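Local coordinates for putative calcium binding protein (Streptomyces coelicolor, PDB 3AKB), which binds calcium ions through EF-hand loops and probably takes part in calcium-mediated regulation in this bacterium, at residues 95-100 and 149-154; 102-107 and 113-118. The protein carries 2 engineered substitutions. All blocks are in the same frame, centred on the assembly; numbering follows the deposited sequence.

Contact 1. Residues 95-100 and 149-154; sequences MARPFL and VGETEI. Engineered in segment 95-100: Met95 (natural residue Ile). With CA (calcium ion), chain I.
Arg97 and Glu151 reach across the gap between helix 89-107 and the start of helix 151-161, their side chains meeting at about a right angle. NH1 of Arg97 donates to OE2 of Glu151 over 2.9 Å in a salt bridge. OE2 sits at the edge of the guanidinium, 8° out of its plane, although the carboxylate plane is turned 35° from it, and the oxygen is met on its anti side. The arginine runs straight as far as CD and then bends at chi3 (-76°), which folds NH1 back to Glu151 OE2, the oxygen that lies 3.3 Å from Arg97 CG. The far NH2 belongs to a second salt bridge, with Glu94. Helix 151-161 is the exiting helix of the last EF-hand, and Glu153 grips calcium with both oxygens, OE2 at 2.4 Å and OE1 at 2.7 Å. OE1 also accepts from the N of Gly150, the N-cap residue, over 3.0 Å, tying the metal ligand to the helix start. Beside the salt bridge the contact is apolar: Leu100 and Ile154 lie alongside each other, running in opposite senses, and CD1 of Ile154 comes to 3.8 Å from CB of Leu100, with Val155 and Phe158 continuing the patch.

Contact 2. Residues 102-107 and 113-118; sequences AALGVA and GAVTVA. With CA (calcium ion), chain C.
Leu104 and Ala107, one turn apart near the end of helix 89-107, both pack on Val115, a residue of the calcium loop that follows this helix. This is a helix-loop-helix of the EF-hand type: helix 89-107 enters, the loop wraps round the ion, and helix 117-126 leaves. Along the entering helix, Ala102 and Ala103 pack on Leu49 of helix 44-64, while Val106 packs against Leu34 and Phe37 of helix 23-37. Leu104 is the first residue to meet the loop. With chi1 at -73°, its CG is turned opposite the carbonyl carbon, and the end of the side chain comes nearer to the loop than its CB does. Leu104 CD2 is thereby carried to 3.8 Å from CG2 of Val115, with the two side chains crossing at about a right angle. The same CG2 of Val115 approaches the backbone O of Leu104 to 3.3 Å, a close van der Waals contact. Ala107 then takes the other branch of the valine, its CB 3.8 Å from Val115 CG1. The two methyls of Val115 are thus shared between successive turns, and the residues on either side of it are put to polar use. Before it, the carbonyl O of Ala114 binds calcium at 2.3 Å, alongside Asp108, Asp110, Asp112 and two waters. After it, Thr116 is the N-cap of the exiting helix, where its OG1 pairs with the N of Asp119. A further water bridges helix and loop, donating to the O of Ala107 at 2.8 Å and accepting from the N of Thr116 at 3.0 Å.

How the contacts relate
Both contacts use helix 89-107, contact 1 through its middle and contact 2 through its last turns, and contact 2 is nested within the chain loop that contact 1 closes. Contact 2 is the more buried; its direct side-chain contacts are all apolar, with one water bridging the backbones, and it joins helix and loop within one EF-hand. Contact 1, partly buried, adds a salt bridge and joins that helix to the next hand. They meet where the two calcium loops pair, as in coupled EF-hands: Val149 N lies 2.8 Å from Val115 O, a probable hydrogen bond. Leu104 completes the join, its CD1 packing 3.7 Å from CD1 of Ile154.

Contact 1. Residues 95-100 and 149-154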
loop_
_atom_site.group_PDB
_atom_site.type_symbol
_atom_site.label_atom_id
_atom_site.label_comp_id
_atom_site.label_asym_id
_atom_site.label_seq_id
_atom_site.Cartn_x
_atom_site.Cartn_y
_atom_site.Cartn_z
ATOM N N MET A 95 1.342 -11.183 -0.232
ATOM C CA MET A 95 0.196 -10.946 -1.140
ATOM C C MET A 95 0.296 -9.554 -1.772
ATOM O O MET A 95 -0.208 -9.331 -2.879
ATOM C CB MET A 95 -1.141 -11.129 -0.407
ATOM C CG MET A 95 -1.347 -12.548 0.111
ATOM S SD MET A 95 -1.962 -13.684 -1.155
ATOM C CE MET A 95 -3.701 -13.299 -1.364
ATOM N N ALA A 96 0.986 -8.648 -1.077
ATOM C CA ALA A 96 1.247 -7.279 -1.591
ATOM C C ALA A 96 2.474 -7.142 -2.476
ATOM O O ALA A 96 2.677 -6.074 -3.094
ATOM C CB ALA A 96 1.367 -6.284 -0.451
ATOM N N ARG A 97 3.323 -8.163 -2.510
ATOM C CA ARG A 97 4.583 -8.030 -3.209
ATOM C C ARG A 97 4.396 -7.672 -4.704
ATOM O O ARG A 97 5.113 -6.826 -5.203
ATOM C CB ARG A 97 5.443 -9.300 -3.069
ATOM C CG ARG A 97 6.862 -9.066 -3.528
ATOM C CD ARG A 97 7.727 -10.318 -3.428
ATOM N NE ARG A 97 8.112 -10.571 -2.040
ATOM C CZ ARG A 97 9.176 -10.062 -1.438
ATOM N NH1 ARG A 97 9.979 -9.226 -2.065
ATOM N NH2 ARG A 97 9.428 -10.395 -0.185
ATOM N N PRO A 98 3.439 -8.302 -5.421
ATOM C CA PRO A 98 3.279 -7.874 -6.833
ATOM C C PRO A 98 2.942 -6.392 -6.977
ATOM O O PRO A 98 3.520 -5.708 -7.848
ATOM C CB PRO A 98 2.132 -8.763 -7.337
ATOM C CG PRO A 98 2.308 -10.011 -6.454
ATOM C CD PRO A 98 2.591 -9.467 -5.101
ATOM N N PHE A 99 2.059 -5.888 -6.112
ATOM C CA PHE A 99 1.758 -4.454 -6.109
ATOM C C PHE A 99 3.010 -3.624 -5.807
ATOM O O PHE A 99 3.315 -2.652 -6.500
ATOM C CB PHE A 99 0.670 -4.115 -5.084
ATOM C CG PHE A 99 0.392 -2.632 -4.965
ATOM C CD1 PHE A 99 -0.291 -1.959 -5.976
ATOM C CD2 PHE A 99 0.818 -1.917 -3.844
ATOM C CE1 PHE A 99 -0.550 -0.583 -5.872
ATOM C CE2 PHE A 99 0.552 -0.545 -3.736
ATOM C CZ PHE A 99 -0.130 0.110 -4.744
ATOM N N LEU A 100 3.723 -3.994 -4.753
ATOM C CA LEU A 100 4.898 -3.217 -4.350
ATOM C C LEU A 100 6.016 -3.264 -5.401
ATOM O O LEU A 100 6.666 -2.259 -5.679
ATOM C CB LEU A 100 5.386 -3.669 -2.970
ATOM C CG LEU A 100 4.380 -3.469 -1.820
ATOM C CD1 LEU A 100 4.881 -4.186 -0.556
ATOM C CD2 LEU A 100 4.142 -1.998 -1.527
ATOM N N VAL A 149 15.358 3.549 -2.252
ATOM C CA VAL A 149 14.433 2.749 -1.477
ATOM C C VAL A 149 14.071 1.534 -2.318
ATOM O O VAL A 149 13.552 1.676 -3.421
ATOM C CB VAL A 149 13.164 3.582 -1.132
ATOM C CG1 VAL A 149 12.100 2.714 -0.479
ATOM C CG2 VAL A 149 13.533 4.758 -0.242
ATOM N N GLY A 150 14.386 0.337 -1.821
ATOM C CA GLY A 150 14.180 -0.860 -2.649
ATOM C C GLY A 150 13.164 -1.833 -2.097
ATOM O O GLY A 150 12.592 -1.633 -1.016
ATOM N N GLU A 151 12.959 -2.909 -2.831
ATOM C CA GLU A 151 11.941 -3.881 -2.449
ATOM C C GLU A 151 12.244 -4.520 -1.096
ATOM O O GLU A 151 11.320 -4.799 -0.327
ATOM C CB GLU A 151 11.820 -4.961 -3.529
ATOM C CG GLU A 151 10.627 -5.946 -3.343
ATOM C CD GLU A 151 10.298 -6.686 -4.623
ATOM O OE1 GLU A 151 10.576 -6.150 -5.701
ATOM O OE2 GLU A 151 9.778 -7.806 -4.550
ATOM N N THR A 152 13.528 -4.756 -0.800
ATOM C CA THR A 152 13.902 -5.396 0.472
ATOM C C THR A 152 13.687 -4.454 1.654
ATOM O O THR A 152 13.665 -4.889 2.819
ATOM C CB THR A 152 15.344 -5.953 0.452
ATOM O OG1 THR A 152 16.254 -4.880 0.218
ATOM C CG2 THR A 152 15.495 -6.998 -0.643
ATOM N N GLU A 153 13.513 -3.167 1.362
ATOM C CA GLU A 153 13.157 -2.184 2.395
ATOM C C GLU A 153 11.641 -2.058 2.528
ATOM O O GLU A 153 11.111 -2.105 3.644
ATOM C CB GLU A 153 13.838 -0.826 2.131
ATOM C CG GLU A 153 15.380 -0.897 2.374
ATOM C CD GLU A 153 16.188 0.271 1.834
ATOM O OE1 GLU A 153 15.795 0.864 0.815
ATOM O OE2 GLU A 153 17.267 0.611 2.406
ATOM N N ILE A 154 10.925 -1.937 1.406
ATOM C CA ILE A 154 9.486 -1.692 1.498
ATOM C C ILE A 154 8.632 -2.898 1.883
ATOM O O ILE A 154 7.610 -2.723 2.540
ATOM C CB ILE A 154 8.908 -0.954 0.263
ATOM C CG1 ILE A 154 8.899 -1.816 -1.006
ATOM C CG2 ILE A 154 9.666 0.336 -0.001
ATOM C CD1 ILE A 154 8.136 -1.144 -2.158
HETATM CA CA CA I . 18.200 2.095 0.713
HETATM O O HOH W 1 18.840 0.404 -0.644
#

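Contact 2. Residues 102-107 and 113-118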
loop_
_atom_site.group_PDB
_atom_site.type_symbol
_atom_site.label_atom_id
_atom_site.label_comp_id
_atom_site.label_asym_id
_atom_site.label_seq_id
_atom_site.Cartn_x
_atom_site.Cartn_y
_atom_site.Cartn_z
ATOM N N ALA A 102 5.524 -3.670 -8.645
ATOM C CA ALA A 102 5.023 -2.833 -9.742
ATOM C C ALA A 102 5.115 -1.336 -9.440
ATOM O O ALA A 102 5.401 -0.526 -10.337
ATOM C CB ALA A 102 3.586 -3.232 -10.088
ATOM N N ALA A 103 4.899 -0.982 -8.172
ATOM C CA ALA A 103 4.973 0.395 -7.724
ATOM C C ALA A 103 6.407 0.883 -7.829
ATOM O O ALA A 103 6.659 2.002 -8.278
ATOM C CB ALA A 103 4.459 0.506 -6.275
ATOM N N LEU A 104 7.370 0.047 -7.446
ATOM C CA LEU A 104 8.768 0.440 -7.637
ATOM C C LEU A 104 9.085 0.707 -9.108
ATOM O O LEU A 104 9.831 1.629 -9.441
ATOM C CB LEU A 104 9.729 -0.627 -7.090
ATOM C CG LEU A 104 9.747 -0.636 -5.556
ATOM C CD1 LEU A 104 10.366 -1.884 -5.015
ATOM C CD2 LEU A 104 10.523 0.563 -4.958
ATOM N N GLY A 105 8.531 -0.115 -9.994
ATOM C CA GLY A 105 8.770 0.082 -11.436
ATOM C C GLY A 105 8.223 1.415 -11.905
ATOM O O GLY A 105 8.853 2.118 -12.708
ATOM N N VAL A 106 7.034 1.761 -11.421
ATOM C CA VAL A 106 6.434 3.043 -11.777
ATOM C C VAL A 106 7.242 4.241 -11.296
ATOM O O VAL A 106 7.353 5.258 -12.016
ATOM C CB VAL A 106 4.968 3.121 -11.261
ATOM C CG1 VAL A 106 4.382 4.501 -11.416
ATOM C CG2 VAL A 106 4.116 2.124 -12.007
ATOM N N ALA A 107 7.782 4.119 -10.079
ATOM C CA ALA A 107 8.503 5.218 -9.439
ATOM C C ALA A 107 9.986 5.316 -9.852
ATOM O O ALA A 107 10.691 6.250 -9.438
ATOM C CB ALA A 107 8.362 5.130 -7.906
ATOM N N GLY A 113 16.338 0.625 -12.290
ATOM C CA GLY A 113 15.929 -0.353 -11.277
ATOM C C GLY A 113 15.957 0.129 -9.840
ATOM O O GLY A 113 15.764 -0.660 -8.907
ATOM N N ALA A 114 16.217 1.422 -9.658
ATOM C CA ALA A 114 16.275 2.016 -8.341
ATOM C C ALA A 114 15.318 3.191 -8.217
ATOM O O ALA A 114 14.975 3.825 -9.200
ATOM C CB ALA A 114 17.682 2.430 -8.018
ATOM N N VAL A 115 14.883 3.463 -6.993
ATOM C CA VAL A 115 13.917 4.524 -6.738
ATOM C C VAL A 115 14.504 5.436 -5.650
ATOM O O VAL A 115 14.999 4.950 -4.630
ATOM C CB VAL A 115 12.569 3.938 -6.255
ATOM C CG1 VAL A 115 11.607 5.033 -5.841
ATOM C CG2 VAL A 115 11.975 3.084 -7.343
ATOM N N THR A 116 14.448 6.739 -5.880
ATOM C CA THR A 116 14.948 7.687 -4.873
ATOM C C THR A 116 14.003 7.836 -3.676
ATOM O O THR A 116 12.801 7.585 -3.764
ATOM C CB THR A 116 15.183 9.081 -5.478
ATOM O OG1 THR A 116 13.926 9.632 -5.875
ATOM C CG2 THR A 116 16.099 9.014 -6.710
ATOM N N VAL A 117 14.556 8.309 -2.561
ATOM C CA VAL A 117 13.729 8.738 -1.430
ATOM C C VAL A 117 12.668 9.799 -1.856
ATOM O O VAL A 117 11.489 9.722 -1.454
ATOM C CB VAL A 117 14.643 9.274 -0.286
ATOM C CG1 VAL A 117 13.812 9.995 0.785
ATOM C CG2 VAL A 117 15.396 8.128 0.352
ATOM N N ALA A 118 13.064 10.775 -2.658
ATOM C CA ALA A 118 12.135 11.833 -3.089
ATOM C C ALA A 118 10.945 11.243 -3.869
ATOM O O ALA A 118 9.805 11.656 -3.715
ATOM C CB ALA A 118 12.868 12.886 -3.924
HETATM CA CA CA C . 15.818 4.979 -10.961
HETATM O O HOH W 2 13.095 7.320 -8.437
HETATM O O HOH W 3 17.445 6.233 -9.833
HETATM O O HOH W 4 14.582 6.927 -10.769
#